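Local atomic coordinates of UBP3-associated protein BRE5 (Saccharomyces cerevisiae, PDB entry 1ZX2), a protein that acts as the cofactor of the deubiquitinating enzyme UBP3, with which it forms a heterotetramer that cleaves ubiquitin conjugates. Residues Glu19-Asp24 and Arg78-Lys83; Thr35-His40 and Thr57-Gly62; Leu84-Phe89 and Met102-Met107; Thr120-Pro125 and Asp133-Ile138. All coordinates share one frame; numbering follows the deposited sequence.

All four contacts lie within the NTF2-like domain and reach its curved mixed sheet. Contact 1 is a surface contact between the ends of helices 6-23 and 74-78 and the start of strand 80-92; it relies on backbone contacts and a guanidinium at a helix end. The others pair antiparallel strands. Contacts 2 and 3, at the two edges of the sheet, are partly buried, each with an apolar face on a helix and a polar face at the second subunit. Contact 4, between them, is buried and mostly apolar toward helix 6-23. Contacts 1 and 3 share strand 80-92; contacts 2 and 4 meet where strands 36-41 and 132-141 are neighbours. Contact 1 does not touch the second subunit.

Contact 1. Residues Glu19-Asp24 and Arg78-Lys83; sequences ERMRTD and RSLKLK
M21 and R78 meet backbone to backbone where the last turn of helix 6-23 passes the end of helix 74-78, just before strand 80-92. The tight part is here. M21 O faces R78 CA at 3.5 Å in a CA-H...O contact, and R22 O lies 3.6 Å from the CB of R78, whose aliphatic stem runs past R22 O. Deeper in, the SD of M21 reaches the CD2 branch of L80 at 4.1 Å. M21 has its CG anti to the backbone N (chi1 -174°), which carries the flexible thioether off the helix toward L80, while the end of the L80 side chain comes nearer. Methionine and leucine suit this inner position because both can fill space beside neighbours such as L28 and M107 without asking for a polar partner.

The outer side is looser and polar. R78 carries its guanidinium past the C-terminal end of the helix, with NH1 3.1 Å from T23 O, approached obliquely. Its NE is engaged by D74 in a salt bridge, which helps fix the head. D24, just past the helix, spends OD1 on S26. On the exposed flank of the helix R22 pairs with E19, though the modelled length of that salt bridge is improbably short. T23 folds its hydroxyl back onto E19 O, with OG1 3.0 Å away, so that this oxygen receives both the N-H and the hydroxyl of T23.

A positive group beside carbonyls at a helix C-terminus would be expected to ease the negative end of the helix dipole, so electrostatics probably aid a junction in which few apolar atoms meet.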
loop_
_atom_site.group_PDB
_atom_site.type_symbol
_atom_site.label_atom_id
_atom_site.label_comp_id
_atom_site.label_asym_id
_atom_site.label_seq_id
_atom_site.Cartn_x
_atom_site.Cartn_y
_atom_site.Cartn_z
ATOM N N GLU A 19 -1.733 9.021 16.979
ATOM C CA GLU A 19 -1.769 9.536 18.355
ATOM C C GLU A 19 -0.773 8.773 19.284
ATOM O O GLU A 19 0.017 9.396 19.992
ATOM C CB GLU A 19 -3.205 9.531 18.932
ATOM C CG GLU A 19 -3.337 10.106 20.342
ATOM C CD GLU A 19 -2.927 11.593 20.454
ATOM O OE1 GLU A 19 -3.050 12.133 21.570
ATOM O OE2 GLU A 19 -2.501 12.226 19.438
ATOM N N ARG A 20 -0.776 7.448 19.252
ATOM C CA ARG A 20 0.174 6.685 20.038
ATOM C C ARG A 20 1.607 7.015 19.598
ATOM O O ARG A 20 2.531 7.021 20.395
ATOM C CB ARG A 20 -0.093 5.190 19.898
ATOM C CG ARG A 20 0.737 4.310 20.834
ATOM C CD ARG A 20 0.014 3.909 22.103
ATOM N NE ARG A 20 -0.608 2.588 21.856
ATOM C CZ ARG A 20 -1.907 2.256 21.990
ATOM N NH1 ARG A 20 -2.863 3.123 22.379
ATOM N NH2 ARG A 20 -2.257 1.008 21.693
ATOM N N MET A 21 1.813 7.272 18.321
ATOM C CA MET A 21 3.176 7.529 17.833
ATOM C C MET A 21 3.692 8.862 18.471
ATOM O O MET A 21 4.837 8.967 18.886
ATOM C CB MET A 21 3.169 7.615 16.274
ATOM C CG MET A 21 4.532 7.735 15.565
ATOM S SD MET A 21 4.468 7.802 13.737
ATOM C CE MET A 21 4.592 6.357 13.464
ATOM N N ARG A 22 2.814 9.845 18.538
ATOM C CA ARG A 22 3.102 11.160 19.069
ATOM C C ARG A 22 3.350 11.063 20.581
ATOM O O ARG A 22 4.216 11.693 21.088
ATOM C CB ARG A 22 1.905 12.076 18.772
ATOM C CG ARG A 22 2.173 13.584 18.900
ATOM C CD ARG A 22 0.900 14.397 19.048
ATOM N NE ARG A 22 0.575 14.470 20.474
ATOM C CZ ARG A 22 -0.653 14.496 20.982
ATOM N NH1 ARG A 22 -1.719 14.469 20.179
ATOM N NH2 ARG A 22 -0.818 14.550 22.298
ATOM N N THR A 23 2.634 10.206 21.285
ATOM C CA THR A 23 2.699 10.226 22.746
ATOM C C THR A 23 3.592 9.157 23.367
ATOM O O THR A 23 4.261 9.437 24.344
ATOM C CB THR A 23 1.314 10.096 23.362
ATOM O OG1 THR A 23 0.688 8.907 22.890
ATOM C CG2 THR A 23 0.369 11.202 22.895
ATOM N N ASP A 24 3.552 7.925 22.871
ATOM C CA ASP A 24 4.427 6.910 23.421
ATOM C C ASP A 24 4.830 5.820 22.403
ATOM O O ASP A 24 4.182 4.781 22.307
ATOM C CB ASP A 24 3.755 6.249 24.639
ATOM C CG ASP A 24 4.728 5.400 25.447
ATOM O OD1 ASP A 24 5.916 5.136 24.988
ATOM O OD2 ASP A 24 4.386 4.966 26.584
ATOM N N ARG A 78 8.452 10.588 18.323
ATOM C CA ARG A 78 7.460 11.303 19.097
ATOM C C ARG A 78 7.398 12.812 18.721
ATOM O O ARG A 78 6.364 13.454 18.848
ATOM C CB ARG A 78 7.750 11.090 20.611
ATOM C CG ARG A 78 7.737 12.307 21.448
ATOM C CD ARG A 78 8.611 12.244 22.684
ATOM N NE ARG A 78 8.577 10.955 23.369
ATOM C CZ ARG A 78 7.685 10.589 24.277
ATOM N NH1 ARG A 78 6.686 11.393 24.615
ATOM N NH2 ARG A 78 7.791 9.402 24.860
ATOM N N SER A 79 8.500 13.379 18.251
ATOM C CA SER A 79 8.542 14.845 17.978
ATOM C C SER A 79 8.114 15.178 16.524
ATOM O O SER A 79 8.319 16.295 16.022
ATOM C CB SER A 79 9.940 15.388 18.261
ATOM O OG SER A 79 10.816 14.968 17.230
ATOM N N LEU A 80 7.525 14.181 15.865
ATOM C CA LEU A 80 7.070 14.265 14.495
ATOM C C LEU A 80 5.681 14.925 14.397
ATOM O O LEU A 80 4.832 14.766 15.265
ATOM C CB LEU A 80 7.043 12.840 13.962
ATOM C CG LEU A 80 6.960 12.520 12.488
ATOM C CD1 LEU A 80 8.351 12.509 11.804
ATOM C CD2 LEU A 80 6.278 11.168 12.388
ATOM N N LYS A 81 5.485 15.700 13.343
ATOM C CA LYS A 81 4.211 16.354 13.076
ATOM C C LYS A 81 3.793 15.864 11.686
ATOM O O LYS A 81 4.595 15.834 10.765
ATOM C CB LYS A 81 4.361 17.894 13.085
ATOM C CG LYS A 81 4.084 18.609 14.456
ATOM C CD LYS A 81 5.371 18.965 15.170
ATOM C CE LYS A 81 5.112 19.550 16.576
ATOM N NZ LYS A 81 5.625 18.629 17.640
ATOM N N LEU A 82 2.518 15.547 11.538
ATOM C CA LEU A 82 2.035 14.773 10.404
ATOM C C LEU A 82 0.653 15.254 9.926
ATOM O O LEU A 82 -0.194 15.546 10.718
ATOM C CB LEU A 82 1.975 13.308 10.868
ATOM C CG LEU A 82 1.136 12.321 10.061
ATOM C CD1 LEU A 82 2.034 11.156 9.729
ATOM C CD2 LEU A 82 -0.082 11.861 10.815
ATOM N N LYS A 83 0.435 15.317 8.622
ATOM C CA LYS A 83 -0.876 15.672 8.050
ATOM C C LYS A 83 -1.142 14.704 6.869
ATOM O O LYS A 83 -0.296 14.519 6.024
ATOM C CB LYS A 83 -0.904 17.175 7.663
ATOM C CG LYS A 83 -1.416 17.585 6.251
ATOM C CD LYS A 83 -1.167 19.104 5.918
ATOM C CE LYS A 83 -2.120 19.707 4.833
ATOM N NZ LYS A 83 -1.539 19.700 3.423
#

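Contact 2. Residues Thr35-His40 and Thr57-Gly62; sequences TAELTH and TVKVTG
A36-H40 and T57-T61 form an antiparallel strand pair at one edge of the NTF2-like sheet, strand 57-61 being outermost within the chain. Backbone bonds alternate along it: L38 N to V60 O and V60 N to L38 O are both 2.9 Å, and H40 and V58 are paired likewise. Between these lie the non-hydrogen-bonded pairs E37-T61 and T39-K59.

L38 and V60 run side by side, with CD2 4.0 Å from CG2, and both pack on I66 of helix 63-72; branched apolar chains suit that covered side, where H40 also meets the rings of F69 and F70. The other face, with E37, T39, K59 and T61, is turned to the second subunit: T39 OG1 is hydrogen-bonded to Q90 of the second subunit, and K59 NZ to the backbone O of F89 of that chain. K59 reaches diagonally across to a salt bridge with E37 on the neighbouring strand. The bridge is modelled doubtfully short; on the way K59 CG passes 3.9 Å from T39 OG1.

G62 closes the ladder as N-cap of the next helix. Its phi of 103° suits glycine, and its N donates to A36 O at 2.9 Å.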
loop_
_atom_site.group_PDB
_atom_site.type_symbol
_atom_site.label_atom_id
_atom_site.label_comp_id
_atom_site.label_asym_id
_atom_site.label_seq_id
_atom_site.Cartn_x
_atom_site.Cartn_y
_atom_site.Cartn_z
ATOM N N THR A 35 3.890 -11.414 14.341
ATOM C CA THR A 35 4.819 -11.707 13.269
ATOM C C THR A 35 4.761 -10.624 12.158
ATOM O O THR A 35 5.157 -10.902 11.052
ATOM C CB THR A 35 4.557 -13.134 12.595
ATOM O OG1 THR A 35 3.233 -13.143 11.984
ATOM C CG2 THR A 35 4.569 -14.304 13.665
ATOM N N ALA A 36 4.328 -9.407 12.503
ATOM C CA ALA A 36 4.227 -8.320 11.547
ATOM C C ALA A 36 5.579 -7.949 10.902
ATOM O O ALA A 36 6.647 -8.147 11.492
ATOM C CB ALA A 36 3.704 -7.118 12.208
ATOM N N GLU A 37 5.512 -7.389 9.694
ATOM C CA GLU A 37 6.700 -6.871 9.041
ATOM C C GLU A 37 6.593 -5.420 8.853
ATOM O O GLU A 37 5.544 -4.911 8.453
ATOM C CB GLU A 37 6.788 -7.408 7.656
ATOM C CG GLU A 37 7.073 -8.839 7.652
ATOM C CD GLU A 37 7.082 -9.315 6.243
ATOM O OE1 GLU A 37 6.092 -10.144 5.978
ATOM O OE2 GLU A 37 8.029 -8.781 5.487
ATOM N N LEU A 38 7.696 -4.744 9.123
ATOM C CA LEU A 38 7.753 -3.313 9.034
ATOM C C LEU A 38 8.890 -2.953 8.124
ATOM O O LEU A 38 10.022 -3.457 8.278
ATOM C CB LEU A 38 8.035 -2.740 10.421
ATOM C CG LEU A 38 8.290 -1.265 10.545
ATOM C CD1 LEU A 38 7.028 -0.584 10.664
ATOM C CD2 LEU A 38 9.046 -0.998 11.754
ATOM N N THR A 39 8.659 -2.031 7.204
ATOM C CA THR A 39 9.740 -1.492 6.376
ATOM C C THR A 39 9.641 0.001 6.510
ATOM O O THR A 39 8.606 0.551 6.158
ATOM C CB THR A 39 9.589 -1.934 4.932
ATOM O OG1 THR A 39 9.686 -3.386 4.859
ATOM C CG2 THR A 39 10.709 -1.428 4.125
ATOM N N HIS A 40 10.663 0.631 7.081
ATOM C CA HIS A 40 10.541 1.997 7.679
ATOM C C HIS A 40 11.812 2.815 7.376
ATOM O O HIS A 40 12.715 2.404 6.643
ATOM C CB HIS A 40 10.330 1.923 9.248
ATOM C CG HIS A 40 9.566 3.068 9.875
ATOM N ND1 HIS A 40 8.190 3.165 9.858
ATOM C CD2 HIS A 40 9.998 4.128 10.622
ATOM C CE1 HIS A 40 7.817 4.280 10.463
ATOM N NE2 HIS A 40 8.891 4.866 10.969
ATOM N N THR A 57 16.421 2.682 4.571
ATOM C CA THR A 57 15.306 1.992 5.282
ATOM C C THR A 57 15.813 0.842 6.142
ATOM O O THR A 57 16.897 0.342 5.956
ATOM C CB THR A 57 14.197 1.415 4.337
ATOM O OG1 THR A 57 14.809 0.478 3.457
ATOM C CG2 THR A 57 13.498 2.528 3.391
ATOM N N VAL A 58 14.947 0.451 7.069
ATOM C CA VAL A 58 15.118 -0.650 7.953
ATOM C C VAL A 58 13.950 -1.610 7.692
ATOM O O VAL A 58 12.878 -1.169 7.466
ATOM C CB VAL A 58 14.998 -0.142 9.389
ATOM C CG1 VAL A 58 15.516 -1.148 10.322
ATOM C CG2 VAL A 58 15.782 1.138 9.585
ATOM N N LYS A 59 14.223 -2.907 7.686
ATOM C CA LYS A 59 13.268 -3.975 7.553
ATOM C C LYS A 59 13.344 -4.737 8.877
ATOM O O LYS A 59 14.454 -5.140 9.307
ATOM C CB LYS A 59 13.666 -4.916 6.375
ATOM C CG LYS A 59 12.487 -5.872 5.848
ATOM C CD LYS A 59 12.460 -6.300 4.275
ATOM C CE LYS A 59 11.113 -7.154 3.873
ATOM N NZ LYS A 59 10.190 -7.690 5.088
ATOM N N VAL A 60 12.223 -4.853 9.579
ATOM C CA VAL A 60 12.183 -5.708 10.750
ATOM C C VAL A 60 10.953 -6.555 10.807
ATOM O O VAL A 60 9.896 -6.209 10.252
ATOM C CB VAL A 60 12.375 -4.949 12.082
ATOM C CG1 VAL A 60 13.563 -3.981 11.998
ATOM C CG2 VAL A 60 11.263 -4.244 12.469
ATOM N N THR A 61 11.121 -7.697 11.446
ATOM C CA THR A 61 10.057 -8.682 11.579
ATOM C C THR A 61 9.836 -9.014 13.030
ATOM O O THR A 61 10.783 -9.240 13.726
ATOM C CB THR A 61 10.395 -9.976 10.751
ATOM O OG1 THR A 61 10.313 -9.672 9.346
ATOM C CG2 THR A 61 9.283 -10.948 10.858
ATOM N N GLY A 62 8.570 -9.032 13.455
ATOM C CA GLY A 62 8.143 -9.591 14.734
ATOM C C GLY A 62 7.881 -8.471 15.725
ATOM O O GLY A 62 8.563 -7.435 15.672
#

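Contact 3. Residues Leu84-Phe89 and Met102-Met107; sequences LDTIDF and MATGEM
T86 and D85 both face T104 across a classic beta bulge in the hairpin of strands 80-92 and 98-109, at an edge of the NTF2-like sheet. Among the backbone bonds, D85 N lies 3.0 Å from T104 O and T86 N, a weak bond, 3.3 Å from it, while T104 N returns a bond to T86 O. Beyond the bulge the ladder is regular: D88 and M102 exchange two bonds, the one from D88 N to M102 O nearly straight at 167°. L84 stands against G105, whose lack of a side chain suits a position where a beta carbon would point at L84 CA.

Apolar contacts are few and lie on the face turned to helix 6-23. The small methyl of A103 sits between two larger chains, 4.3 Å from L84 CD2 and 4.5 Å from I87 CG1, and I87 goes on to F11 of that helix.

The polar side chains of T86, D88 and T104 are on the other face, toward the second subunit, where D88 makes a salt bridge with R140 of that chain. D85 is held by K116 and K83. T86 and T104 bring their hydroxyls together, each set between its own backbone N and carbonyl carbon (chi1 64° and 66°). One water ties this face together, bonded to T86 OG1 at 2.7 Å, to D88 OD2 at 2.6 Å and to M102 O at 2.9 Å.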
loop_
_atom_site.group_PDB
_atom_site.type_symbol
_atom_site.label_atom_id
_atom_site.label_comp_id
_atom_site.label_asym_id
_atom_site.label_seq_id
_atom_site.Cartn_x
_atom_site.Cartn_y
_atom_site.Cartn_z
ATOM N N LEU A 84 -2.295 14.069 6.859
ATOM C CA LEU A 84 -2.707 13.194 5.780
ATOM C C LEU A 84 -3.429 13.985 4.708
ATOM O O LEU A 84 -4.315 14.729 5.022
ATOM C CB LEU A 84 -3.595 12.092 6.298
ATOM C CG LEU A 84 -2.890 11.309 7.425
ATOM C CD1 LEU A 84 -3.823 10.212 7.958
ATOM C CD2 LEU A 84 -1.562 10.707 6.984
ATOM N N ASP A 85 -2.962 13.868 3.476
ATOM C CA ASP A 85 -3.590 14.408 2.273
ATOM C C ASP A 85 -4.543 13.435 1.569
ATOM O O ASP A 85 -5.601 13.846 1.134
ATOM C CB ASP A 85 -2.509 14.804 1.267
ATOM C CG ASP A 85 -1.671 15.988 1.749
ATOM O OD1 ASP A 85 -0.424 15.941 1.604
ATOM O OD2 ASP A 85 -2.190 16.998 2.275
ATOM N N THR A 86 -4.160 12.159 1.424
ATOM C CA THR A 86 -5.078 11.133 0.920
ATOM C C THR A 86 -5.074 9.888 1.838
ATOM O O THR A 86 -4.039 9.523 2.424
ATOM C CB THR A 86 -4.740 10.731 -0.508
ATOM O OG1 THR A 86 -3.440 10.108 -0.548
ATOM C CG2 THR A 86 -4.572 11.968 -1.402
ATOM N N ILE A 87 -6.224 9.242 1.909
ATOM C CA ILE A 87 -6.421 8.001 2.616
ATOM C C ILE A 87 -7.282 7.080 1.725
ATOM O O ILE A 87 -8.358 7.436 1.416
ATOM C CB ILE A 87 -7.122 8.196 3.945
ATOM C CG1 ILE A 87 -6.343 9.145 4.897
ATOM C CG2 ILE A 87 -7.288 6.797 4.605
ATOM C CD1 ILE A 87 -7.164 9.561 6.110
ATOM N N ASP A 88 -6.765 5.926 1.299
ATOM C CA ASP A 88 -7.539 4.989 0.462
ATOM C C ASP A 88 -7.539 3.675 1.160
ATOM O O ASP A 88 -6.570 3.334 1.828
ATOM C CB ASP A 88 -6.875 4.882 -0.888
ATOM C CG ASP A 88 -6.997 6.146 -1.668
ATOM O OD1 ASP A 88 -8.145 6.523 -1.906
ATOM O OD2 ASP A 88 -6.001 6.855 -1.963
ATOM N N PHE A 89 -8.609 2.924 1.052
ATOM C CA PHE A 89 -8.675 1.621 1.713
ATOM C C PHE A 89 -9.496 0.624 0.887
ATOM O O PHE A 89 -10.399 1.034 0.204
ATOM C CB PHE A 89 -9.338 1.780 3.115
ATOM C CG PHE A 89 -10.289 2.893 3.182
ATOM C CD1 PHE A 89 -11.584 2.736 2.715
ATOM C CD2 PHE A 89 -9.878 4.132 3.667
ATOM C CE1 PHE A 89 -12.474 3.798 2.722
ATOM C CE2 PHE A 89 -10.767 5.213 3.664
ATOM C CZ PHE A 89 -12.068 5.037 3.190
ATOM N N MET A 102 -3.732 2.811 2.184
ATOM C CA MET A 102 -2.594 3.554 1.673
ATOM C C MET A 102 -2.870 4.984 2.000
ATOM O O MET A 102 -3.953 5.472 1.676
ATOM C CB MET A 102 -2.437 3.405 0.138
ATOM C CG MET A 102 -1.131 4.020 -0.456
ATOM S SD MET A 102 -0.953 3.815 -2.316
ATOM C CE MET A 102 -1.944 5.151 -2.678
ATOM N N ALA A 103 -1.940 5.668 2.638
ATOM C CA ALA A 103 -2.124 7.061 2.973
ATOM C C ALA A 103 -0.907 7.840 2.498
ATOM O O ALA A 103 0.226 7.315 2.534
ATOM C CB ALA A 103 -2.323 7.245 4.482
ATOM N N THR A 104 -1.126 9.044 1.966
ATOM C CA THR A 104 -0.034 9.937 1.667
ATOM C C THR A 104 -0.203 11.180 2.497
ATOM O O THR A 104 -1.309 11.469 2.994
ATOM C CB THR A 104 0.046 10.298 0.168
ATOM O OG1 THR A 104 -1.093 11.066 -0.272
ATOM C CG2 THR A 104 0.046 9.008 -0.703
ATOM N N GLY A 105 0.871 11.929 2.626
ATOM C CA GLY A 105 0.829 13.185 3.348
ATOM C C GLY A 105 2.195 13.787 3.553
ATOM O O GLY A 105 3.139 13.512 2.757
ATOM N N GLU A 106 2.280 14.628 4.595
ATOM C CA GLU A 106 3.474 15.381 4.926
ATOM C C GLU A 106 3.838 15.149 6.374
ATOM O O GLU A 106 2.995 14.981 7.201
ATOM C CB GLU A 106 3.258 16.867 4.636
ATOM C CG GLU A 106 2.956 17.163 3.162
ATOM C CD GLU A 106 2.985 18.652 2.805
ATOM O OE1 GLU A 106 3.871 19.079 2.000
ATOM O OE2 GLU A 106 2.110 19.393 3.312
ATOM N N MET A 107 5.130 15.218 6.635
ATOM C CA MET A 107 5.779 14.795 7.861
ATOM C C MET A 107 6.953 15.769 8.089
ATOM O O MET A 107 7.697 16.087 7.160
ATOM C CB MET A 107 6.313 13.402 7.618
ATOM C CG MET A 107 6.866 12.597 8.754
ATOM S SD MET A 107 6.653 10.809 8.303
ATOM C CE MET A 107 5.247 10.432 9.091
HETATM O O HOH W 1 -3.948 7.410 -0.456
#

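Contact 4. Residues Thr120-Pro125 and Asp133-Ile138; sequences TFILLP and DITNDI
D133 opens the pairing with L124, its O taking L124 N at 2.8 Å and its N giving to L124 O; its carboxylate turns to T131. On the face under helix 6-23, I134 puts its CG1 3.8 Å from L123 CD2 and its CG2 at the edge of the F121 ring, near the ring plane, 4.1 Å from CD2. A beta-branched chain fills the angle between them, while F13 and Y17 pack from the helix.

At T135 the register slips by one. Its N bonds I122 O at 2.9 Å, and its methyl CG2, anti to its own carbonyl carbon, touches L124 CB at 3.7 Å. N136 then gives its O to I122 N, its side chain alongside that of I122 on the face turned to the second subunit.

D137, the polar exception on the helix side, lies beside F121, carboxylate and ring planes 45° apart; its OD2 is hydrogen-bonded to Y32. I138 ends with two backbone bonds to T120, and its side chain packs on L100 of the second subunit. A bent antiparallel sheet with one largely apolar face on the N-terminal helix is characteristic of the NTF2-like fold; here, as in NTF2 itself, the other face meets a second subunit.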
loop_
_atom_site.group_PDB
_atom_site.type_symbol
_atom_site.label_atom_id
_atom_site.label_comp_id
_atom_site.label_asym_id
_atom_site.label_seq_id
_atom_site.Cartn_x
_atom_site.Cartn_y
_atom_site.Cartn_z
ATOM N N THR A 120 1.622 2.393 3.741
ATOM C CA THR A 120 0.650 1.372 3.543
ATOM C C THR A 120 0.612 0.494 4.748
ATOM O O THR A 120 1.660 0.157 5.273
ATOM C CB THR A 120 1.058 0.518 2.318
ATOM O OG1 THR A 120 1.039 1.374 1.143
ATOM C CG2 THR A 120 -0.027 -0.449 2.051
ATOM N N PHE A 121 -0.585 0.088 5.146
ATOM C CA PHE A 121 -0.799 -0.870 6.215
ATOM C C PHE A 121 -1.646 -1.968 5.702
ATOM O O PHE A 121 -2.551 -1.719 4.928
ATOM C CB PHE A 121 -1.627 -0.207 7.324
ATOM C CG PHE A 121 -0.939 0.923 8.032
ATOM C CD1 PHE A 121 -1.232 2.240 7.708
ATOM C CD2 PHE A 121 -0.035 0.673 9.020
ATOM C CE1 PHE A 121 -0.647 3.293 8.353
ATOM C CE2 PHE A 121 0.578 1.768 9.731
ATOM C CZ PHE A 121 0.266 3.044 9.397
ATOM N N ILE A 122 -1.441 -3.186 6.214
ATOM C CA ILE A 122 -2.486 -4.203 6.145
ATOM C C ILE A 122 -2.887 -4.520 7.577
ATOM O O ILE A 122 -2.052 -4.789 8.417
ATOM C CB ILE A 122 -2.015 -5.428 5.378
ATOM C CG1 ILE A 122 -1.838 -5.112 3.907
ATOM C CG2 ILE A 122 -2.987 -6.604 5.508
ATOM C CD1 ILE A 122 -1.189 -6.186 3.038
ATOM N N LEU A 123 -4.191 -4.555 7.832
ATOM C CA LEU A 123 -4.788 -4.894 9.114
ATOM C C LEU A 123 -5.550 -6.182 9.011
ATOM O O LEU A 123 -6.339 -6.399 8.051
ATOM C CB LEU A 123 -5.793 -3.838 9.484
ATOM C CG LEU A 123 -5.436 -2.369 9.482
ATOM C CD1 LEU A 123 -6.585 -1.509 9.904
ATOM C CD2 LEU A 123 -4.217 -2.164 10.400
ATOM N N LEU A 124 -5.294 -7.083 9.944
ATOM C CA LEU A 124 -5.944 -8.380 9.985
ATOM C C LEU A 124 -6.684 -8.453 11.290
ATOM O O LEU A 124 -6.051 -8.217 12.301
ATOM C CB LEU A 124 -4.892 -9.402 10.110
ATOM C CG LEU A 124 -5.006 -10.877 9.729
ATOM C CD1 LEU A 124 -4.338 -11.733 10.768
ATOM C CD2 LEU A 124 -6.230 -11.553 9.120
ATOM N N PRO A 125 -7.916 -8.902 11.339
ATOM C CA PRO A 125 -8.539 -9.109 12.678
ATOM C C PRO A 125 -7.720 -10.055 13.630
ATOM O O PRO A 125 -7.260 -11.110 13.194
ATOM C CB PRO A 125 -9.880 -9.762 12.368
ATOM C CG PRO A 125 -10.241 -9.289 10.897
ATOM C CD PRO A 125 -8.821 -9.252 10.220
ATOM N N ASP A 133 -5.160 -5.899 13.975
ATOM C CA ASP A 133 -3.708 -5.811 14.092
ATOM C C ASP A 133 -2.959 -5.566 12.756
ATOM O O ASP A 133 -3.307 -6.124 11.730
ATOM C CB ASP A 133 -3.247 -7.101 14.688
ATOM C CG ASP A 133 -3.685 -7.246 16.154
ATOM O OD1 ASP A 133 -4.340 -6.311 16.701
ATOM O OD2 ASP A 133 -3.376 -8.245 16.825
ATOM N N ILE A 134 -1.884 -4.779 12.805
ATOM C CA ILE A 134 -1.052 -4.511 11.645
ATOM C C ILE A 134 -0.219 -5.738 11.401
ATOM O O ILE A 134 0.557 -6.178 12.264
ATOM C CB ILE A 134 -0.150 -3.372 11.876
ATOM C CG1 ILE A 134 -0.942 -2.138 12.316
ATOM C CG2 ILE A 134 0.631 -3.047 10.633
ATOM C CD1 ILE A 134 -0.091 -0.952 12.829
ATOM N N THR A 135 -0.347 -6.307 10.200
ATOM C CA THR A 135 0.569 -7.372 9.741
ATOM C C THR A 135 1.679 -6.854 8.828
ATOM O O THR A 135 2.761 -7.473 8.667
ATOM C CB THR A 135 -0.161 -8.540 9.041
ATOM O OG1 THR A 135 -0.868 -8.035 7.895
ATOM C CG2 THR A 135 -1.159 -9.181 9.989
ATOM N N ASN A 136 1.449 -5.681 8.261
ATOM C CA ASN A 136 2.351 -5.096 7.308
ATOM C C ASN A 136 2.299 -3.638 7.412
ATOM O O ASN A 136 1.263 -3.043 7.478
ATOM C CB ASN A 136 1.894 -5.477 5.851
ATOM C CG ASN A 136 1.997 -6.921 5.584
ATOM O OD1 ASN A 136 3.075 -7.466 5.141
ATOM N ND2 ASN A 136 0.916 -7.632 5.882
ATOM N N ASP A 137 3.456 -3.003 7.326
ATOM C CA ASP A 137 3.569 -1.572 7.391
ATOM C C ASP A 137 4.761 -1.233 6.544
ATOM O O ASP A 137 5.872 -1.689 6.842
ATOM C CB ASP A 137 3.845 -1.246 8.858
ATOM C CG ASP A 137 4.138 0.222 9.150
ATOM O OD1 ASP A 137 4.364 1.058 8.247
ATOM O OD2 ASP A 137 4.217 0.623 10.354
ATOM N N ILE A 138 4.596 -0.314 5.588
ATOM C CA ILE A 138 5.693 0.173 4.691
ATOM C C ILE A 138 5.516 1.660 4.643
ATOM O O ILE A 138 4.410 2.104 4.360
ATOM C CB ILE A 138 5.589 -0.349 3.228
ATOM C CG1 ILE A 138 5.647 -1.897 3.210
ATOM C CG2 ILE A 138 6.802 0.198 2.400
ATOM C CD1 ILE A 138 5.312 -2.655 1.887
#